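Local coordinates for protein L-lactate dehydrogenase (Trichomonas vaginalis, PDB 4UUL) that belongs to the lactate/malate dehydrogenase superfamily and probably interconverts 2-oxoacids and L-2-hydroxyacids with NAD(H) as cofactor, at residues L154-Q159 and A248-K253; F287-N290 and K296-V299; S21-S26 and S243-A248; I180-W183 and S189-A192. The protein carries 1 engineered substitution. All blocks are in the same frame, centred on the assembly; numbering follows the deposited sequence.

In the fold
Contacts 1 and 3 both use helix 242-257 and share Ala248, their centres about 10 Å apart. Contact 3 ties this helix to helix 15-25 of the NAD-binding domain, and contact 1 ties it to the start of helix 156-170. Contacts 2 and 4 are beta hairpins of the alpha/beta C-terminal domain, about 14 Å apart between centres and touching through Pro288 and Trp183. Along the chain, contact 4 is nested within the loops closed by contacts 1 and 3, whereas contact 2 follows all of them. Contacts 3 and 4 lie about 23 Å apart between centres, on opposite sides of the chain's centre; contact 1, with NADH-binding Leu154, touches both, including the hairpin of the predicted proton acceptor, His186.

Contact 1. Residues L154-Q159 and A248-K253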
loop_
_atom_site.group_PDB
_atom_site.type_symbol
_atom_site.label_atom_id
_atom_site.label_comp_id
_atom_site.label_asym_id
_atom_site.label_seq_id
_atom_site.Cartn_x
_atom_site.Cartn_y
_atom_site.Cartn_z
ATOM N N LEU B 154 3.426 -18.840 2.149
ATOM C CA LEU B 154 2.278 -18.012 2.439
ATOM C C LEU B 154 0.940 -18.693 2.164
ATOM O O LEU B 154 0.577 -18.847 1.006
ATOM C CB LEU B 154 2.367 -16.716 1.599
ATOM C CG LEU B 154 1.319 -15.678 1.928
ATOM C CD1 LEU B 154 1.471 -15.164 3.338
ATOM C CD2 LEU B 154 1.369 -14.529 0.976
ATOM N N SER B 155 0.173 -18.948 3.202
ATOM C CA SER B 155 -1.203 -19.439 3.080
ATOM C C SER B 155 -2.210 -18.430 3.682
ATOM O O SER B 155 -3.409 -18.650 3.558
ATOM C CB SER B 155 -1.334 -20.851 3.655
ATOM O OG SER B 155 -0.887 -20.848 4.946
ATOM N N MET B 156 -1.730 -17.272 4.154
ATOM C CA MET B 156 -2.680 -16.336 4.784
ATOM C C MET B 156 -3.655 -15.633 3.831
ATOM O O MET B 156 -4.693 -15.181 4.278
ATOM C CB MET B 156 -1.953 -15.266 5.619
ATOM C CG MET B 156 -1.669 -15.745 7.033
ATOM S SD MET B 156 -3.106 -16.155 8.016
ATOM C CE MET B 156 -3.971 -14.586 7.933
ATOM N N LEU B 157 -3.336 -15.524 2.544
ATOM C CA LEU B 157 -4.309 -14.982 1.624
ATOM C C LEU B 157 -5.555 -15.847 1.610
ATOM O O LEU B 157 -6.687 -15.327 1.637
ATOM C CB LEU B 157 -3.756 -14.830 0.215
ATOM C CG LEU B 157 -4.678 -14.325 -0.879
ATOM C CD1 LEU B 157 -5.334 -12.978 -0.507
ATOM C CD2 LEU B 157 -3.966 -14.256 -2.190
ATOM N N ASP B 158 -5.365 -17.153 1.531
ATOM C CA ASP B 158 -6.506 -18.046 1.519
ATOM C C ASP B 158 -7.269 -18.040 2.840
ATOM O O ASP B 158 -8.508 -18.080 2.860
ATOM C CB ASP B 158 -6.038 -19.452 1.203
ATOM C CG ASP B 158 -5.138 -19.461 0.024
ATOM O OD1 ASP B 158 -3.885 -19.189 0.158
ATOM O OD2 ASP B 158 -5.706 -19.767 -1.039
ATOM N N GLN B 159 -6.536 -17.935 3.946
ATOM C CA GLN B 159 -7.198 -17.813 5.228
ATOM C C GLN B 159 -8.056 -16.548 5.292
ATOM O O GLN B 159 -9.200 -16.588 5.733
ATOM C CB GLN B 159 -6.192 -17.839 6.394
ATOM C CG GLN B 159 -6.892 -17.651 7.712
ATOM C CD GLN B 159 -6.008 -17.845 8.922
ATOM O OE1 GLN B 159 -5.362 -18.885 9.027
ATOM N NE2 GLN B 159 -6.061 -16.949 9.880
ATOM N N ALA B 248 1.133 -11.171 3.060
ATOM C CA ALA B 248 2.563 -11.353 3.194
ATOM C C ALA B 248 3.150 -10.583 4.365
ATOM O O ALA B 248 3.944 -11.111 5.155
ATOM C CB ALA B 248 3.281 -11.033 1.916
ATOM N N ILE B 249 2.824 -9.315 4.443
ATOM C CA ILE B 249 3.258 -8.493 5.568
ATOM C C ILE B 249 2.744 -9.055 6.871
ATOM O O ILE B 249 3.499 -9.173 7.835
ATOM C CB ILE B 249 2.849 -7.027 5.384
ATOM C CG1 ILE B 249 3.662 -6.445 4.210
ATOM C CG2 ILE B 249 3.052 -6.191 6.672
ATOM C CD1 ILE B 249 3.196 -5.107 3.786
ATOM N N GLN B 250 1.471 -9.425 6.893
ATOM C CA GLN B 250 0.848 -9.990 8.082
ATOM C C GLN B 250 1.608 -11.248 8.574
ATOM O O GLN B 250 1.948 -11.396 9.751
ATOM C CB GLN B 250 -0.594 -10.350 7.751
ATOM C CG GLN B 250 -1.368 -10.961 8.901
ATOM C CD GLN B 250 -2.836 -11.043 8.614
ATOM O OE1 GLN B 250 -3.279 -10.981 7.444
ATOM N NE2 GLN B 250 -3.623 -11.190 9.657
ATOM N N HIS B 251 1.947 -12.130 7.648
ATOM C CA HIS B 251 2.698 -13.331 7.980
ATOM C C HIS B 251 4.076 -12.972 8.482
ATOM O O HIS B 251 4.509 -13.453 9.538
ATOM C CB HIS B 251 2.791 -14.204 6.713
ATOM C CG HIS B 251 3.583 -15.469 6.847
ATOM N ND1 HIS B 251 3.111 -16.699 6.452
ATOM C CD2 HIS B 251 4.883 -15.676 7.218
ATOM C CE1 HIS B 251 4.043 -17.603 6.611
ATOM N NE2 HIS B 251 5.141 -17.014 7.058
ATOM N N MET B 252 4.807 -12.137 7.741
ATOM C CA MET B 252 6.165 -11.803 8.156
ATOM C C MET B 252 6.183 -11.081 9.511
ATOM O O MET B 252 7.050 -11.364 10.337
ATOM C CB MET B 252 6.879 -10.995 7.092
ATOM C CG MET B 252 8.379 -10.806 7.394
ATOM S SD MET B 252 9.355 -12.311 7.252
ATOM C CE MET B 252 9.605 -12.343 5.458
ATOM N N LYS B 253 5.262 -10.153 9.741
ATOM C CA LYS B 253 5.246 -9.443 11.001
ATOM C C LYS B 253 4.988 -10.392 12.172
ATOM O O LYS B 253 5.627 -10.285 13.230
ATOM C CB LYS B 253 4.189 -8.329 10.922
ATOM C CG LYS B 253 4.271 -7.336 12.078
ATOM C CD LYS B 253 3.223 -6.267 11.945
ATOM C CE LYS B 253 3.359 -5.226 13.025
ATOM N NZ LYS B 253 2.487 -4.065 12.691
HETATM O O HOH W 1 0.698 -17.787 5.702
#
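Ala248 meets Leu154 where the last strand of the parallel Rossmann sheet, 151-153, turns into helix 156-170, and a flank of helix 242-257 covers that turn. The methyl CB of Ala248 lies 4.1 Å from CD2 of Leu154, while the backbone N of Ala248 is 4.0 Å from the same methyl. Ala248 also touches Ile128. Both Leu154 and Ile128 have been seen to bind NADH in this protein, so helix 242-257 probably backs part of the cofactor site; no NADH is bound to this chain. Two residues on, Gln250 stretches across with its CG anti to the backbone N (chi1 180°), bringing its amide to the end of Met156: OE1 stands 3.7 Å from CE. Met156 doubles back through chi2 of -61° and chi3 of -57°, and the two side chains cross at about a right angle. OE1 of Gln250 takes its hydrogen bonds from Lys246 and Asn160, which fix the amide against this methyl. His251 then slides past Leu154 in the opposite direction, with CB of His251 3.7 Å from CD1 of Leu154 and the ring atom ND1 3.8 Å from that methyl. Its ring has a polar partner at each nitrogen: NE2 is hydrogen-bonded to OG of Ser152, and ND1 lies 2.8 Å from a water in the ring plane, which in turn accepts the backbone N-H of Ser155 at 2.8 Å.

Contact 2. Residues F287-N290 and K296-V299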
loop_
_atom_site.group_PDB
_atom_site.type_symbol
_atom_site.label_atom_id
_atom_site.label_comp_id
_atom_site.label_asym_id
_atom_site.label_seq_id
_atom_site.Cartn_x
_atom_site.Cartn_y
_atom_site.Cartn_z
ATOM N N PHE B 287 -0.119 -25.363 8.228
ATOM C CA PHE B 287 -0.680 -25.751 9.534
ATOM C C PHE B 287 -1.276 -24.533 10.222
ATOM O O PHE B 287 -0.846 -23.400 9.941
ATOM C CB PHE B 287 0.421 -26.230 10.479
ATOM C CG PHE B 287 0.978 -27.625 10.196
ATOM C CD1 PHE B 287 0.354 -28.743 10.667
ATOM C CD2 PHE B 287 2.134 -27.789 9.468
ATOM C CE1 PHE B 287 0.853 -30.006 10.462
ATOM C CE2 PHE B 287 2.669 -29.063 9.262
ATOM C CZ PHE B 287 2.041 -30.154 9.782
ATOM N N PRO B 288 -2.188 -24.770 11.172
ATOM C CA PRO B 288 -2.551 -23.676 12.092
ATOM C C PRO B 288 -1.382 -23.393 13.027
ATOM O O PRO B 288 -0.893 -24.315 13.722
ATOM C CB PRO B 288 -3.747 -24.228 12.836
ATOM C CG PRO B 288 -3.489 -25.729 12.873
ATOM C CD PRO B 288 -2.759 -26.070 11.549
ATOM N N CYS B 289 -0.902 -22.153 13.023
ATOM C CA CYS B 289 0.284 -21.785 13.768
ATOM C C CYS B 289 0.078 -20.598 14.687
ATOM O O CYS B 289 -0.792 -19.734 14.449
ATOM C CB CYS B 289 1.448 -21.450 12.818
ATOM S SG CYS B 289 2.043 -22.853 11.829
ATOM N N ASN B 290 0.907 -20.546 15.713
ATOM C CA ASN B 290 1.158 -19.302 16.396
ATOM C C ASN B 290 2.666 -19.044 16.425
ATOM O O ASN B 290 3.442 -19.882 15.935
ATOM C CB ASN B 290 0.462 -19.240 17.763
ATOM C CG ASN B 290 0.805 -20.341 18.672
ATOM O OD1 ASN B 290 1.932 -20.839 18.727
ATOM N ND2 ASN B 290 -0.191 -20.700 19.501
ATOM N N LYS B 296 9.633 -17.821 16.964
ATOM C CA LYS B 296 9.595 -19.217 16.599
ATOM C C LYS B 296 8.157 -19.649 16.328
ATOM O O LYS B 296 7.270 -19.403 17.131
ATOM C CB LYS B 296 10.198 -20.096 17.706
ATOM C CG LYS B 296 11.616 -19.719 18.072
ATOM C CD LYS B 296 12.590 -19.773 16.893
ATOM C CE LYS B 296 14.030 -19.472 17.352
ATOM N NZ LYS B 296 15.042 -19.660 16.260
ATOM N N ILE B 297 7.956 -20.323 15.202
ATOM C CA ILE B 297 6.647 -20.786 14.782
ATOM C C ILE B 297 6.319 -22.090 15.494
ATOM O O ILE B 297 7.160 -22.986 15.554
ATOM C CB ILE B 297 6.595 -21.016 13.239
ATOM C CG1 ILE B 297 6.899 -19.716 12.491
ATOM C CG2 ILE B 297 5.214 -21.502 12.812
ATOM C CD1 ILE B 297 7.027 -19.917 10.987
ATOM N N HIS B 298 5.087 -22.220 15.990
ATOM C CA HIS B 298 4.621 -23.482 16.583
ATOM C C HIS B 298 3.298 -23.876 15.997
ATOM O O HIS B 298 2.446 -23.044 15.814
ATOM C CB HIS B 298 4.461 -23.349 18.103
ATOM C CG HIS B 298 5.693 -22.869 18.791
ATOM N ND1 HIS B 298 6.714 -23.714 19.148
ATOM C CD2 HIS B 298 6.097 -21.630 19.141
ATOM C CE1 HIS B 298 7.680 -23.022 19.726
ATOM N NE2 HIS B 298 7.326 -21.752 19.737
ATOM N N VAL B 299 3.110 -25.136 15.695
ATOM C CA VAL B 299 1.822 -25.653 15.315
ATOM C C VAL B 299 0.910 -25.671 16.546
ATOM O O VAL B 299 1.285 -26.133 17.606
ATOM C CB VAL B 299 1.976 -27.085 14.732
ATOM C CG1 VAL B 299 0.634 -27.712 14.474
ATOM C CG2 VAL B 299 2.808 -27.101 13.463
#
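Phe287 and Val299 pack together in the beta hairpin of strands 284-291 and 297-299, at one edge of a small antiparallel sheet. Phe287 holds its ring beside its own backbone N, and Val299 sets CG2 over one ring face in a CH-pi contact, 4.1 Å from the centroid and 24° off the normal. This methyl is displaced toward the CG side of the ring, 3.8 Å from CG of Phe287, while the other branch, CG1, lies 3.8 Å from O of Pro288. In Ile297 the branch CG2 is anti to the backbone N and reaches SG of Cys289, at 3.6 Å. Cys289 and Val299 form a non-hydrogen-bonded pair whose side chains diverge; Asn290 and His298 form the hydrogen-bonded pair beside it, with their side chains on a common face. There Asn290 has its CG wedged between N and the carbonyl carbon (chi1 56°), and OD1 comes to 3.6 Å from CB of His298. The amide and imidazole planes stand 67° apart, and NE2 of His298 is hydrogen-bonded to Asp292 in the hairpin loop. Two backbone bonds close the pair: Asn290 N to His298 O, 2.9 Å, and His298 N to Asn290 O, also 2.9 Å.

Contact 3. Residues S21-S26 and S243-A248; sequences SHWIAS and SPTKAA
Trp23 of helix 15-25, the first helix of the Rossmann fold, reaches across to Thr245 and Lys246 of helix 242-257, joining the NAD-binding domain to the C-terminal domain. The helices are well separated here, the closest CA atoms being those of Trp23 and Thr245 at 8.8 Å, and the indole spans the distance. Its CG is turned away from the backbone N with chi1 at -152°, some way from fully anti, which sends the six-membered ring outward to helix 242-257. CE3 of Trp23 meets the methyl CG2 of Thr245 at 3.6 Å. Further along the same ring, CZ3 of Trp23 lies 3.7 Å from CA of Lys246, and CH2 of Trp23 is 3.8 Å from CB of Lys246. Both residues come at the indole obliquely. Trp23 is deposited in two conformers, so these contacts hold for the one described. In Thr245 the methyl is anti to the backbone N, so that it faces the indole while OG1 is hydrogen-bonded to O of Ala241, one turn back. Lys246 offers the base of its chain, CA to CG, while its end leads away. At the end of 21-26, OG of Ser26 donates to O of Trp23 at 2.6 Å. Around the contact, Thr245 packs on Ile16, an NADH-binding residue of helix 15-25, and Lys246 on Asn160 of helix 156-170. The second subunit adjoins as well: NZ of Lys246 bonds to O of Cys59 of that subunit, and Ser26 packs on its Trp23, placing these helices at the dimer interface.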
loop_
_atom_site.group_PDB
_atom_site.type_symbol
_atom_site.label_atom_id
_atom_site.label_comp_id
_atom_site.label_asym_id
_atom_site.label_seq_id
_atom_site.Cartn_x
_atom_site.Cartn_y
_atom_site.Cartn_z
ATOM N N SER B 21 7.054 -2.898 -1.075
ATOM C CA SER B 21 8.171 -2.031 -0.746
ATOM C C SER B 21 7.720 -0.759 -0.058
ATOM O O SER B 21 8.302 -0.384 0.944
ATOM C CB SER B 21 9.011 -1.710 -1.981
ATOM O OG SER B 21 8.252 -1.028 -2.969
ATOM N N HIS B 22 6.678 -0.122 -0.577
ATOM C CA HIS B 22 6.206 1.090 0.076
ATOM C C HIS B 22 5.623 0.828 1.471
ATOM O O HIS B 22 5.853 1.583 2.410
ATOM C CB HIS B 22 5.173 1.799 -0.802
ATOM C CG HIS B 22 5.746 2.590 -1.937
ATOM N ND1 HIS B 22 6.069 2.041 -3.151
ATOM C CD2 HIS B 22 6.053 3.911 -2.034
ATOM C CE1 HIS B 22 6.578 2.986 -3.931
ATOM N NE2 HIS B 22 6.583 4.117 -3.271
ATOM N N TRP B 23 4.921 -0.279 1.599
ATOM C CA TRP B 23 4.274 -0.612 2.849
ATOM C C TRP B 23 5.334 -0.861 3.904
ATOM O O TRP B 23 5.268 -0.337 5.010
ATOM C CB TRP B 23 3.367 -1.813 2.641
ATOM C CG TRP B 23 2.157 -1.899 3.575
ATOM C CD1 TRP B 23 1.997 -1.264 4.766
ATOM C CD2 TRP B 23 0.926 -2.607 3.340
ATOM N NE1 TRP B 23 0.782 -1.599 5.335
ATOM C CE2 TRP B 23 0.095 -2.401 4.464
ATOM C CE3 TRP B 23 0.454 -3.390 2.299
ATOM C CZ2 TRP B 23 -1.179 -2.941 4.561
ATOM C CZ3 TRP B 23 -0.811 -3.931 2.403
ATOM C CH2 TRP B 23 -1.605 -3.712 3.523
ATOM N N ILE B 24 6.350 -1.623 3.552
ATOM C CA ILE B 24 7.454 -1.887 4.478
ATOM C C ILE B 24 8.208 -0.586 4.817
ATOM O O ILE B 24 8.538 -0.313 5.983
ATOM C CB ILE B 24 8.409 -2.939 3.906
ATOM C CG1 ILE B 24 7.680 -4.300 3.876
ATOM C CG2 ILE B 24 9.668 -3.067 4.779
ATOM C CD1 ILE B 24 8.369 -5.350 3.114
ATOM N N ALA B 25 8.478 0.230 3.797
ATOM C CA ALA B 25 9.211 1.474 4.011
ATOM C C ALA B 25 8.451 2.453 4.902
ATOM O O ALA B 25 9.077 3.315 5.522
ATOM C CB ALA B 25 9.564 2.127 2.723
ATOM N N SER B 26 7.124 2.343 4.925
ATOM C CA SER B 26 6.293 3.186 5.758
ATOM C C SER B 26 6.384 2.848 7.225
ATOM O O SER B 26 5.836 3.607 8.040
ATOM C CB SER B 26 4.837 3.089 5.312
ATOM O OG SER B 26 4.208 1.927 5.819
ATOM N N SER B 243 -4.014 -7.649 -1.990
ATOM C CA SER B 243 -4.409 -8.670 -1.023
ATOM C C SER B 243 -3.290 -9.672 -0.681
ATOM O O SER B 243 -3.105 -9.962 0.495
ATOM C CB SER B 243 -5.762 -9.323 -1.357
ATOM O OG SER B 243 -5.705 -9.927 -2.613
ATOM N N PRO B 244 -2.532 -10.189 -1.675
ATOM C CA PRO B 244 -1.379 -11.026 -1.258
ATOM C C PRO B 244 -0.339 -10.219 -0.510
ATOM O O PRO B 244 0.306 -10.761 0.380
ATOM C CB PRO B 244 -0.850 -11.605 -2.569
ATOM C CG PRO B 244 -1.418 -10.752 -3.651
ATOM C CD PRO B 244 -2.746 -10.256 -3.130
ATOM N N THR B 245 -0.186 -8.934 -0.831
ATOM C CA THR B 245 0.785 -8.119 -0.121
ATOM C C THR B 245 0.385 -7.982 1.345
ATOM O O THR B 245 1.210 -8.110 2.253
ATOM C CB THR B 245 0.921 -6.736 -0.767
ATOM O OG1 THR B 245 1.446 -6.849 -2.099
ATOM C CG2 THR B 245 1.857 -5.864 0.024
ATOM N N LYS B 246 -0.902 -7.713 1.592
ATOM C CA LYS B 246 -1.440 -7.576 2.940
ATOM C C LYS B 246 -1.138 -8.868 3.723
ATOM O O LYS B 246 -0.680 -8.844 4.855
ATOM C CB LYS B 246 -2.917 -7.248 2.881
ATOM C CG LYS B 246 -3.583 -6.973 4.235
ATOM C CD LYS B 246 -4.044 -8.178 5.000
ATOM C CE LYS B 246 -4.647 -7.753 6.341
ATOM N NZ LYS B 246 -5.218 -8.901 7.078
ATOM N N ALA B 247 -1.449 -10.022 3.131
ATOM C CA ALA B 247 -1.211 -11.300 3.773
ATOM C C ALA B 247 0.285 -11.546 4.022
ATOM O O ALA B 247 0.652 -12.096 5.049
ATOM C CB ALA B 247 -1.773 -12.425 2.902
ATOM N N ALA B 248 1.133 -11.171 3.060
ATOM C CA ALA B 248 2.563 -11.353 3.194
ATOM C C ALA B 248 3.150 -10.583 4.365
ATOM O O ALA B 248 3.944 -11.111 5.155
ATOM C CB ALA B 248 3.281 -11.033 1.916
#

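Contact 4. Residues I180-W183 and S189-A192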
loop_
_atom_site.group_PDB
_atom_site.type_symbol
_atom_site.label_atom_id
_atom_site.label_comp_id
_atom_site.label_asym_id
_atom_site.label_seq_id
_atom_site.Cartn_x
_atom_site.Cartn_y
_atom_site.Cartn_z
ATOM N N ILE B 180 -10.780 -20.721 11.776
ATOM C CA ILE B 180 -10.717 -21.206 10.388
ATOM C C ILE B 180 -9.260 -21.508 10.040
ATOM O O ILE B 180 -8.377 -20.731 10.372
ATOM C CB ILE B 180 -11.298 -20.171 9.411
ATOM C CG1 ILE B 180 -12.785 -19.974 9.689
ATOM C CG2 ILE B 180 -11.018 -20.582 7.971
ATOM C CD1 ILE B 180 -13.410 -18.885 8.829
ATOM N N ILE B 181 -9.007 -22.645 9.375
ATOM C CA ILE B 181 -7.639 -23.031 9.077
ATOM C C ILE B 181 -7.539 -23.458 7.621
ATOM O O ILE B 181 -8.433 -24.135 7.110
ATOM C CB ILE B 181 -7.213 -24.236 9.943
ATOM C CG1 ILE B 181 -7.463 -23.956 11.426
ATOM C CG2 ILE B 181 -5.759 -24.626 9.646
ATOM C CD1 ILE B 181 -7.404 -25.215 12.253
ATOM N N VAL B 182 -6.424 -23.099 6.980
ATOM C CA VAL B 182 -6.117 -23.609 5.654
ATOM C C VAL B 182 -4.932 -24.562 5.815
ATOM O O VAL B 182 -3.889 -24.163 6.325
ATOM C CB VAL B 182 -5.762 -22.447 4.697
ATOM C CG1 VAL B 182 -5.209 -22.997 3.495
ATOM C CG2 VAL B 182 -7.004 -21.623 4.463
ATOM N N TRP B 183 -5.136 -25.836 5.477
ATOM C CA TRP B 183 -4.101 -26.838 5.690
ATOM C C TRP B 183 -3.508 -27.320 4.352
ATOM O O TRP B 183 -4.227 -27.400 3.346
ATOM C CB TRP B 183 -4.655 -28.106 6.365
ATOM C CG TRP B 183 -5.411 -28.016 7.641
ATOM C CD1 TRP B 183 -6.712 -27.644 7.804
ATOM C CD2 TRP B 183 -4.954 -28.446 8.927
ATOM N NE1 TRP B 183 -7.092 -27.811 9.115
ATOM C CE2 TRP B 183 -6.030 -28.311 9.828
ATOM C CE3 TRP B 183 -3.726 -28.929 9.405
ATOM C CZ2 TRP B 183 -5.923 -28.662 11.165
ATOM C CZ3 TRP B 183 -3.644 -29.330 10.732
ATOM C CH2 TRP B 183 -4.726 -29.174 11.587
ATOM N N SER B 189 -5.665 -29.353 -3.929
ATOM C CA SER B 189 -5.756 -30.150 -2.739
ATOM C C SER B 189 -5.844 -29.370 -1.431
ATOM O O SER B 189 -5.939 -29.944 -0.369
ATOM C CB SER B 189 -4.610 -31.169 -2.641
ATOM O OG SER B 189 -3.416 -30.552 -2.275
ATOM N N MET B 190 -5.758 -28.038 -1.473
ATOM C CA MET B 190 -5.789 -27.226 -0.268
ATOM C C MET B 190 -7.033 -27.556 0.536
ATOM O O MET B 190 -8.124 -27.755 -0.000
ATOM C CB MET B 190 -5.873 -25.780 -0.644
ATOM C CG MET B 190 -5.598 -24.793 0.437
ATOM S SD MET B 190 -5.658 -23.072 -0.119
ATOM C CE MET B 190 -7.361 -22.907 -0.638
ATOM N N VAL B 191 -6.870 -27.582 1.859
ATOM C CA VAL B 191 -7.965 -27.921 2.756
ATOM C C VAL B 191 -8.434 -26.637 3.470
ATOM O O VAL B 191 -7.742 -26.134 4.366
ATOM C CB VAL B 191 -7.531 -28.967 3.798
ATOM C CG1 VAL B 191 -8.783 -29.381 4.562
ATOM C CG2 VAL B 191 -6.863 -30.158 3.147
ATOM N N ALA B 192 -9.593 -26.113 3.081
ATOM C CA ALA B 192 -10.186 -24.945 3.757
ATOM C C ALA B 192 -11.132 -25.542 4.819
ATOM O O ALA B 192 -12.273 -25.942 4.537
ATOM C CB ALA B 192 -10.911 -24.061 2.743
#
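Trp183 and Val191 face each other as the hydrogen-bonded pair of the beta hairpin formed by strands 177-183 and 191-193 in the C-terminal domain. This is the tight part of the contact. Trp183 N donates to Val191 O at 2.8 Å, and Val191 N to Trp183 O at 3.0 Å. Val191 O takes a further CA-H...O contact from CA of Val182 at 3.3 Å. On the face carrying both side chains, CB of Trp183 approaches CB of Val191 to 3.9 Å. The carbonyl O of Val191 lies at the edge of the indole, in its plane. CG2 of Ile181 sits 3.5 Å above the plane of the Trp183 ring, offset toward its rim, and NE1 is hydrogen-bonded to OD2 of Asp193. Off the strand pair, Met190 has its CG anti to the backbone N (chi1 -166°), bringing that atom to 3.6 Å from CG1 of Val182; Met190 has two deposited conformers, so this holds for one of them. Looser is the Val182-Ala192 pair, a non-hydrogen-bonded one, where CB of Ala192 stays 4.9 Å from CG2 of Val182, the nearest atom of 180-183. The contact has no solvent side: all six touching residues are buried. His186, the predicted proton acceptor, sits in the hairpin loop beside Met190 and is hydrogen-bonded to Asp158. Helices fill in around the hairpin: Ala192 and Met190 pack on Phe222 of helix 214-236, Val191 on Leu309 of helix 307-337, and Val182 and Met190 on Asp158 of helix 156-170. Strand 191-193 is an outermost strand of its antiparallel sheet, with strand 198-201 on the other side of 177-183.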